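Local coordinates for putative exported protein (Bordetella pertussis Tohama I, PDB 2PFY) that binds pyroglutamic acid as an extracytoplasmic solute receptor of the DctP family, probably delivering it to a tripartite ATP-independent periplasmic (TRAP) transporter, at residues S3-A8 with S43-R48; Q18-F23 with L114-P119; I62-V67 with S209-N214. One frame throughout, in Å; residues are numbered along the deposited sequence.

Contact 1. Residues S3-A8 with S43-R48. With PCA (pyroglutamic acid), chain E.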
# COMPACT_ATOMS: atom_id res chain seq x y z
N SER A 3 -1.47 21.55 -17.23
CA SER A 3 -2.44 20.77 -16.45
C SER A 3 -2.10 19.29 -16.55
O SER A 3 -1.93 18.77 -17.66
CB SER A 3 -3.86 20.93 -17.00
OG SER A 3 -4.12 22.27 -17.30
N TRP A 4 -2.07 18.63 -15.40
CA TRP A 4 -1.82 17.19 -15.27
C TRP A 4 -3.08 16.57 -14.68
O TRP A 4 -3.70 17.17 -13.78
CB TRP A 4 -0.92 17.00 -14.07
CG TRP A 4 0.44 16.64 -14.13
CD1 TRP A 4 1.16 16.07 -13.07
CD2 TRP A 4 1.34 16.86 -15.14
NE1 TRP A 4 2.43 15.87 -13.43
CE2 TRP A 4 2.58 16.37 -14.70
CE3 TRP A 4 1.24 17.39 -16.40
CZ2 TRP A 4 3.68 16.40 -15.48
CZ3 TRP A 4 2.30 17.42 -17.13
CH2 TRP A 4 3.51 16.93 -16.69
N THR A 5 -3.37 15.33 -15.05
CA THR A 5 -4.39 14.57 -14.34
C THR A 5 -3.70 13.48 -13.54
O THR A 5 -2.77 12.81 -14.02
CB THR A 5 -5.41 13.92 -15.32
OG1 THR A 5 -6.07 14.98 -16.04
CG2 THR A 5 -6.49 13.10 -14.53
N MSE A 6 -4.14 13.32 -12.30
CA MSE A 6 -3.59 12.32 -11.44
C MSE A 6 -4.67 11.30 -11.06
O MSE A 6 -5.82 11.66 -10.81
CB MSE A 6 -3.04 12.99 -10.17
CG MSE A 6 -2.44 12.01 -9.14
SE MSE A 6 -1.51 13.02 -7.71
CE MSE A 6 -0.17 13.95 -8.58
N THR A 7 -4.26 10.04 -10.98
CA THR A 7 -5.15 9.01 -10.42
C THR A 7 -4.69 8.74 -8.99
O THR A 7 -3.49 8.68 -8.71
CB THR A 7 -5.18 7.71 -11.29
OG1 THR A 7 -6.06 6.74 -10.67
CG2 THR A 7 -3.75 7.09 -11.41
N ALA A 8 -5.65 8.57 -8.09
CA ALA A 8 -5.39 8.09 -6.73
C ALA A 8 -6.30 6.91 -6.47
O ALA A 8 -7.47 6.87 -6.91
CB ALA A 8 -5.64 9.19 -5.70
N SER A 43 -9.95 5.25 -7.52
CA SER A 43 -9.69 4.34 -8.64
C SER A 43 -10.75 4.46 -9.76
O SER A 43 -10.98 3.51 -10.54
CB SER A 43 -9.60 2.88 -8.14
OG SER A 43 -8.51 2.68 -7.26
N THR A 44 -11.39 5.61 -9.87
CA THR A 44 -12.41 5.77 -10.91
C THR A 44 -11.81 5.92 -12.31
O THR A 44 -12.50 5.68 -13.30
CB THR A 44 -13.37 6.95 -10.61
OG1 THR A 44 -12.59 8.15 -10.45
CG2 THR A 44 -14.07 6.69 -9.30
N LEU A 45 -10.55 6.36 -12.39
CA LEU A 45 -9.88 6.56 -13.66
C LEU A 45 -9.11 5.29 -14.05
O LEU A 45 -9.28 4.74 -15.12
CB LEU A 45 -8.92 7.77 -13.53
CG LEU A 45 -8.36 8.53 -14.70
CD1 LEU A 45 -9.45 8.67 -15.77
CD2 LEU A 45 -7.87 9.91 -14.18
N LEU A 46 -8.25 4.85 -13.16
CA LEU A 46 -7.47 3.62 -13.32
C LEU A 46 -7.56 2.81 -12.04
O LEU A 46 -7.44 3.36 -10.96
CB LEU A 46 -5.97 3.97 -13.52
CG LEU A 46 -5.62 4.63 -14.86
CD1 LEU A 46 -4.31 5.37 -14.82
CD2 LEU A 46 -5.57 3.57 -15.95
N LYS A 47 -7.72 1.49 -12.17
CA LYS A 47 -7.71 0.58 -11.02
C LYS A 47 -6.25 0.25 -10.69
O LYS A 47 -5.36 0.40 -11.53
CB LYS A 47 -8.48 -0.70 -11.39
CG LYS A 47 -9.97 -0.40 -11.65
CD LYS A 47 -10.73 -1.63 -12.05
CE LYS A 47 -12.26 -1.28 -12.15
NZ LYS A 47 -12.55 -0.42 -13.32
N ARG A 48 -6.03 -0.23 -9.47
CA ARG A 48 -4.69 -0.52 -8.99
C ARG A 48 -3.77 -1.24 -10.00
O ARG A 48 -2.66 -0.80 -10.19
CB ARG A 48 -4.75 -1.31 -7.67
CG ARG A 48 -3.41 -1.78 -7.13
CD ARG A 48 -3.59 -2.50 -5.77
NE ARG A 48 -3.88 -1.57 -4.68
CZ ARG A 48 -4.47 -1.91 -3.54
NH1 ARG A 48 -4.84 -3.18 -3.34
NH2 ARG A 48 -4.71 -1.00 -2.58
N PCA E . -5.32 -0.98 2.34
CA PCA E . -5.08 -1.37 0.94
CB PCA E . -3.70 -1.96 0.81
CG PCA E . -3.12 -1.99 2.19
CD PCA E . -4.15 -1.35 3.06
OE PCA E . -4.00 -1.12 4.26
C PCA E . -6.12 -2.38 0.49
O PCA E . -6.30 -2.69 -0.70
OXT PCA E . -6.81 -2.91 1.34
O HOH W 1 -8.60 7.13 -10.24
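T7 meets the loop 43-48 with both branches of its side chain. With OG1 anti to the backbone N (chi1 179°), the hydroxyl approaches the loop backbone and the methyl is left in the position between N and the carbonyl carbon, where CG2 lies 3.9 Å from L46 CD1; the two side chains cross at about a right angle. Water 1 extends the reach of the hydroxyl: it is hydrogen-bonded to T7 OG1 at 2.6 Å and accepts from L45 N at 3.0 Å, so a single solvent molecule ties a strand side chain to a loop amide. Two residues earlier on the strand, T5 meets L45 methyl to methyl. The 3.5 Å approach of T5 CG2 to L45 CD2 is tighter than usual van der Waals contact, and the two side chains cross at a slant.

In the fold, strand 2-7 sits between strands 35-40 and 62-66 of the five-stranded sheet of a periplasmic-binding-protein lobe, and 43-48 belongs to the connection from strand 35-40 to helix 51-57. Where the strand ends, S43 N donates to A8 O at 3.0 Å, a nearly straight bond (166° at the hydrogen) lying in the carbonyl plane. S43 OG turns instead to E9 O.

At the far end of the loop, R48 turns away from segment 3-8 toward the pocket. Its chain runs extended as far as CD and bends at chi3 (-74°). NH1 and NH2 both donate to PCA O, the latter at 3.0 Å, with the ligand oxygen at the guanidinium edge. NE forms a salt bridge with E9 OE1, and NH1 also bonds Y145 O, which, with the two bonds to PCA O, hold the guanidinium in its orientation toward the ligand carboxylate.

Contact 2. Residues Q18-F23 with L114-P119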
# COMPACT_ATOMS: atom_id res chain seq x y z
N GLN A 18 -5.83 12.06 0.76
CA GLN A 18 -5.76 13.45 1.24
C GLN A 18 -4.32 13.96 1.17
O GLN A 18 -4.07 15.11 0.85
CB GLN A 18 -6.34 13.58 2.68
CG GLN A 18 -7.86 13.46 2.70
CD GLN A 18 -8.55 14.39 1.67
OE1 GLN A 18 -8.22 15.57 1.58
NE2 GLN A 18 -9.50 13.84 0.89
N ASN A 19 -3.37 13.09 1.42
CA ASN A 19 -1.96 13.51 1.31
C ASN A 19 -1.58 13.86 -0.16
O ASN A 19 -0.88 14.86 -0.43
CB ASN A 19 -1.08 12.41 1.92
CG ASN A 19 0.38 12.83 2.07
OD1 ASN A 19 0.68 13.95 2.41
ND2 ASN A 19 1.28 11.92 1.79
N ALA A 20 -2.08 13.06 -1.11
CA ALA A 20 -1.89 13.34 -2.53
C ALA A 20 -2.58 14.64 -2.97
O ALA A 20 -2.02 15.42 -3.76
CB ALA A 20 -2.33 12.13 -3.37
N ARG A 21 -3.80 14.88 -2.48
CA ARG A 21 -4.52 16.15 -2.71
C ARG A 21 -3.71 17.36 -2.19
O ARG A 21 -3.57 18.41 -2.89
CB ARG A 21 -5.95 16.11 -2.12
CG ARG A 21 -6.88 15.12 -2.95
CD ARG A 21 -8.37 15.28 -2.58
NE ARG A 21 -9.22 14.43 -3.43
CZ ARG A 21 -9.54 14.71 -4.69
NH1 ARG A 21 -9.09 15.81 -5.27
NH2 ARG A 21 -10.32 13.89 -5.39
N GLN A 22 -3.14 17.22 -1.00
CA GLN A 22 -2.38 18.33 -0.44
C GLN A 22 -1.11 18.55 -1.27
O GLN A 22 -0.67 19.71 -1.51
CB GLN A 22 -2.08 18.09 1.04
CG GLN A 22 -1.29 19.26 1.69
CD GLN A 22 -1.20 19.17 3.21
OE1 GLN A 22 -1.96 18.43 3.86
NE2 GLN A 22 -0.26 19.91 3.77
N PHE A 23 -0.51 17.44 -1.68
CA PHE A 23 0.66 17.46 -2.59
C PHE A 23 0.32 18.20 -3.90
O PHE A 23 1.09 19.07 -4.33
CB PHE A 23 1.18 16.03 -2.85
CG PHE A 23 1.97 15.90 -4.14
CD1 PHE A 23 3.32 16.27 -4.17
CD2 PHE A 23 1.37 15.41 -5.29
CE1 PHE A 23 4.07 16.17 -5.38
CE2 PHE A 23 2.10 15.32 -6.53
CZ PHE A 23 3.44 15.67 -6.55
N LEU A 114 9.78 8.20 -9.72
CA LEU A 114 9.29 8.03 -8.37
C LEU A 114 9.30 9.40 -7.71
O LEU A 114 10.35 10.00 -7.53
CB LEU A 114 10.16 7.01 -7.61
CG LEU A 114 10.11 6.68 -6.09
CD1 LEU A 114 8.83 7.06 -5.35
CD2 LEU A 114 10.45 5.19 -5.88
N VAL A 115 8.11 9.92 -7.41
CA VAL A 115 8.00 11.24 -6.82
C VAL A 115 8.06 11.13 -5.28
O VAL A 115 8.94 11.73 -4.64
CB VAL A 115 6.72 11.96 -7.29
CG1 VAL A 115 6.55 13.30 -6.58
CG2 VAL A 115 6.72 12.11 -8.85
N TYR A 116 7.14 10.37 -4.67
CA TYR A 116 7.23 10.17 -3.21
C TYR A 116 6.49 8.90 -2.80
O TYR A 116 5.71 8.37 -3.58
CB TYR A 116 6.73 11.41 -2.44
CG TYR A 116 5.20 11.54 -2.36
CD1 TYR A 116 4.45 10.85 -1.36
CD2 TYR A 116 4.50 12.36 -3.26
CE1 TYR A 116 3.03 10.96 -1.32
CE2 TYR A 116 3.09 12.51 -3.20
CZ TYR A 116 2.38 11.80 -2.21
OH TYR A 116 1.02 11.93 -2.16
N GLY A 117 6.79 8.42 -1.57
CA GLY A 117 6.12 7.29 -0.94
C GLY A 117 5.42 7.69 0.35
O GLY A 117 5.71 8.73 0.96
N SER A 118 4.45 6.87 0.78
CA SER A 118 3.87 7.01 2.12
C SER A 118 3.35 5.66 2.50
O SER A 118 2.97 4.87 1.62
CB SER A 118 2.74 8.04 2.17
OG SER A 118 3.25 9.35 2.03
N PRO A 119 3.38 5.34 3.81
CA PRO A 119 2.95 4.01 4.23
C PRO A 119 1.46 3.96 4.57
O PRO A 119 0.87 4.94 5.02
CB PRO A 119 3.81 3.78 5.50
CG PRO A 119 3.86 5.18 6.13
CD PRO A 119 3.94 6.13 4.93
O HOH W 2 -0.16 10.08 -0.44
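One face of the F23 ring receives the rim of Y116: CE2 stands 3.7 Å above the plane, displaced from the centre toward the ring edge on the CG side. The two planes are inclined at 57° with centroids 5.2 Å apart, an oblique aromatic pairing. A20 O lies in plane at the F23 edge, while V115 CG1 approaches obliquely, 3.9 Å from F23 CZ. Water 2 lies in the plane of the tyrosine ring at its edge, 2.8 Å from Y116 OH and hydrogen-bonded to it.

Helix 15-30 thus packs on strand 112-119, an outermost strand of the five-stranded sheet, with short-segment axes 10.8 Å apart and running nearly antiparallel at 153°. V115 and Y116 form a classic beta bulge opposite V211, and both point their side chains toward the helix. The tyrosine reaches across so that Y116 OH lies 3.3 Å from A20 CA.

The side chains of N19 and Y116 run antiparallel alongside one another, the amide plane 68° from the ring, with ND2 3.7 Å from Y116 CE1. The same ND2 donates to A236 O of helix 223-257 and, weakly, to water 2. Although ND2 also comes close to S118 OG, the angle is poor; S118 OG donates to G117 O at 2.8 Å, tilted from that carbonyl plane.

Contact 3. Residues I62-V67 with S209-N214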
# COMPACT_ATOMS: atom_id res chain seq x y z
N ILE A 62 0.54 11.32 -13.86
CA ILE A 62 1.03 11.01 -12.54
C ILE A 62 -0.05 10.18 -11.82
O ILE A 62 -1.28 10.31 -12.10
CB ILE A 62 1.39 12.33 -11.79
CG1 ILE A 62 2.18 12.07 -10.49
CG2 ILE A 62 0.10 13.25 -11.60
CD1 ILE A 62 2.77 13.37 -9.82
N GLY A 63 0.37 9.31 -10.92
CA GLY A 63 -0.64 8.52 -10.22
C GLY A 63 -0.13 7.93 -8.93
O GLY A 63 1.07 7.75 -8.75
N GLU A 64 -1.07 7.66 -8.03
CA GLU A 64 -0.78 7.00 -6.79
C GLU A 64 -1.21 5.52 -6.87
O GLU A 64 -2.28 5.19 -7.42
CB GLU A 64 -1.46 7.76 -5.62
CG GLU A 64 -1.19 7.14 -4.25
CD GLU A 64 -2.14 5.99 -3.94
OE1 GLU A 64 -3.35 6.11 -4.30
OE2 GLU A 64 -1.68 4.96 -3.38
N VAL A 65 -0.36 4.64 -6.34
CA VAL A 65 -0.65 3.19 -6.34
C VAL A 65 0.15 2.48 -5.24
O VAL A 65 1.23 2.94 -4.82
CB VAL A 65 -0.42 2.53 -7.77
CG1 VAL A 65 1.06 2.55 -8.17
CG2 VAL A 65 -1.01 1.10 -7.89
N LEU A 66 -0.41 1.37 -4.77
CA LEU A 66 0.25 0.45 -3.87
C LEU A 66 1.53 -0.01 -4.55
O LEU A 66 1.49 -0.53 -5.68
CB LEU A 66 -0.68 -0.76 -3.62
CG LEU A 66 -0.21 -1.80 -2.61
CD1 LEU A 66 -0.31 -1.23 -1.18
CD2 LEU A 66 -1.00 -3.11 -2.75
N VAL A 67 2.66 0.16 -3.87
CA VAL A 67 3.99 -0.22 -4.41
C VAL A 67 4.00 -1.70 -4.83
O VAL A 67 4.38 -2.04 -5.99
CB VAL A 67 5.14 0.06 -3.36
CG1 VAL A 67 6.49 -0.53 -3.84
CG2 VAL A 67 5.25 1.56 -3.09
N SER A 209 2.68 2.92 -0.33
CA SER A 209 2.01 3.44 -1.51
C SER A 209 2.97 4.46 -2.14
O SER A 209 3.72 5.12 -1.42
CB SER A 209 0.71 4.04 -1.02
OG SER A 209 0.46 5.28 -1.62
N PHE A 210 3.01 4.59 -3.45
CA PHE A 210 3.82 5.68 -4.02
C PHE A 210 3.16 6.47 -5.13
O PHE A 210 2.14 6.05 -5.69
CB PHE A 210 5.31 5.29 -4.37
CG PHE A 210 5.48 4.21 -5.44
CD1 PHE A 210 6.75 3.66 -5.64
CD2 PHE A 210 4.40 3.69 -6.18
CE1 PHE A 210 6.98 2.63 -6.61
CE2 PHE A 210 4.61 2.68 -7.14
CZ PHE A 210 5.92 2.13 -7.35
N VAL A 211 3.75 7.63 -5.42
CA VAL A 211 3.27 8.53 -6.44
C VAL A 211 4.34 8.55 -7.51
O VAL A 211 5.51 8.83 -7.24
CB VAL A 211 2.97 9.92 -5.88
CG1 VAL A 211 2.75 10.98 -7.03
CG2 VAL A 211 1.72 9.86 -4.97
N ILE A 212 3.95 8.18 -8.72
CA ILE A 212 4.92 7.94 -9.79
C ILE A 212 4.47 8.81 -10.99
O ILE A 212 3.27 8.93 -11.24
CB ILE A 212 5.02 6.42 -10.19
CG1 ILE A 212 3.63 5.80 -10.44
CG2 ILE A 212 5.77 5.59 -9.10
CD1 ILE A 212 3.61 4.41 -11.10
N ALA A 213 5.43 9.40 -11.72
CA ALA A 213 5.10 10.28 -12.84
C ALA A 213 5.64 9.78 -14.18
O ALA A 213 6.63 9.04 -14.22
CB ALA A 213 5.56 11.75 -12.56
N ASN A 214 4.95 10.13 -15.26
CA ASN A 214 5.44 9.83 -16.63
C ASN A 214 6.72 10.65 -16.83
O ASN A 214 6.68 11.86 -16.70
CB ASN A 214 4.38 10.21 -17.65
CG ASN A 214 4.82 9.93 -19.10
OD1 ASN A 214 5.51 10.75 -19.74
ND2 ASN A 214 4.44 8.77 -19.62
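The side chains of V65 and F210 run alongside each other in the same direction, from neighbouring antiparallel strands at the heart of the five-stranded sheet of this periplasmic-binding-protein lobe. They form a hydrogen-bonded pair, with F210 N to V65 O at 2.8 Å and the return bond from V65 N to F210 O; G63 and I212 repeat the pattern. V65 CG1 meets the ring of F210 in plane at its edge, 3.7 Å from CE2.

Both faces of that ring are filled. I212 CG2, from its own strand, sits 3.6 Å above the centre of one face. On the opposite face V67 CG2, from the turn after strand 62-66, makes a CH-pi contact 3.7 Å from the centroid and only 19° off the ring normal, its side chain crossing the phenylalanine at about a right angle.

The other side of the sheet carries the non-hydrogen-bonded pairs. I62 and V211 cross obliquely, with I62 CD1 3.7 Å from V211 CG1, and V211 CG2 leans against the E64 side chain. L66, paired here with S209, lines the pyroglutamic acid pocket. E64 bends at chi2 (-84°), its OE1 accepting from E9 N, while S209 OG donates to E64 OE2 at 2.8 Å, on the anti side and 26° out of the carboxylate plane.

Overall arrangement
All three contacts involve strands of one five-stranded sheet; only contact 3 pairs two of them. Contacts 1 and 3 have centres about 10 Å apart and meet through neighbouring strands, where T7 O lies 2.7 Å from E64 N in a probable hydrogen bond. Contacts 2 and 3, with centres about 8 Å apart, meet where strands 208-214 and 112-119 are neighbours: S118 O is 2.8 Å from S209 N. Helix 15-30 reaches both other contacts, as F23 CE2 lies 3.9 Å from I62 CD1 of contact 3 and also packs on M6 of contact 1. R48 and L66 both line the pocket, whereas the S118 side chain remains about 12 Å from pyroglutamic acid. E9 OE1, the salt-bridge partner of R48, also accepts from L66 N, joining contacts 1 and 3 beside the pocket.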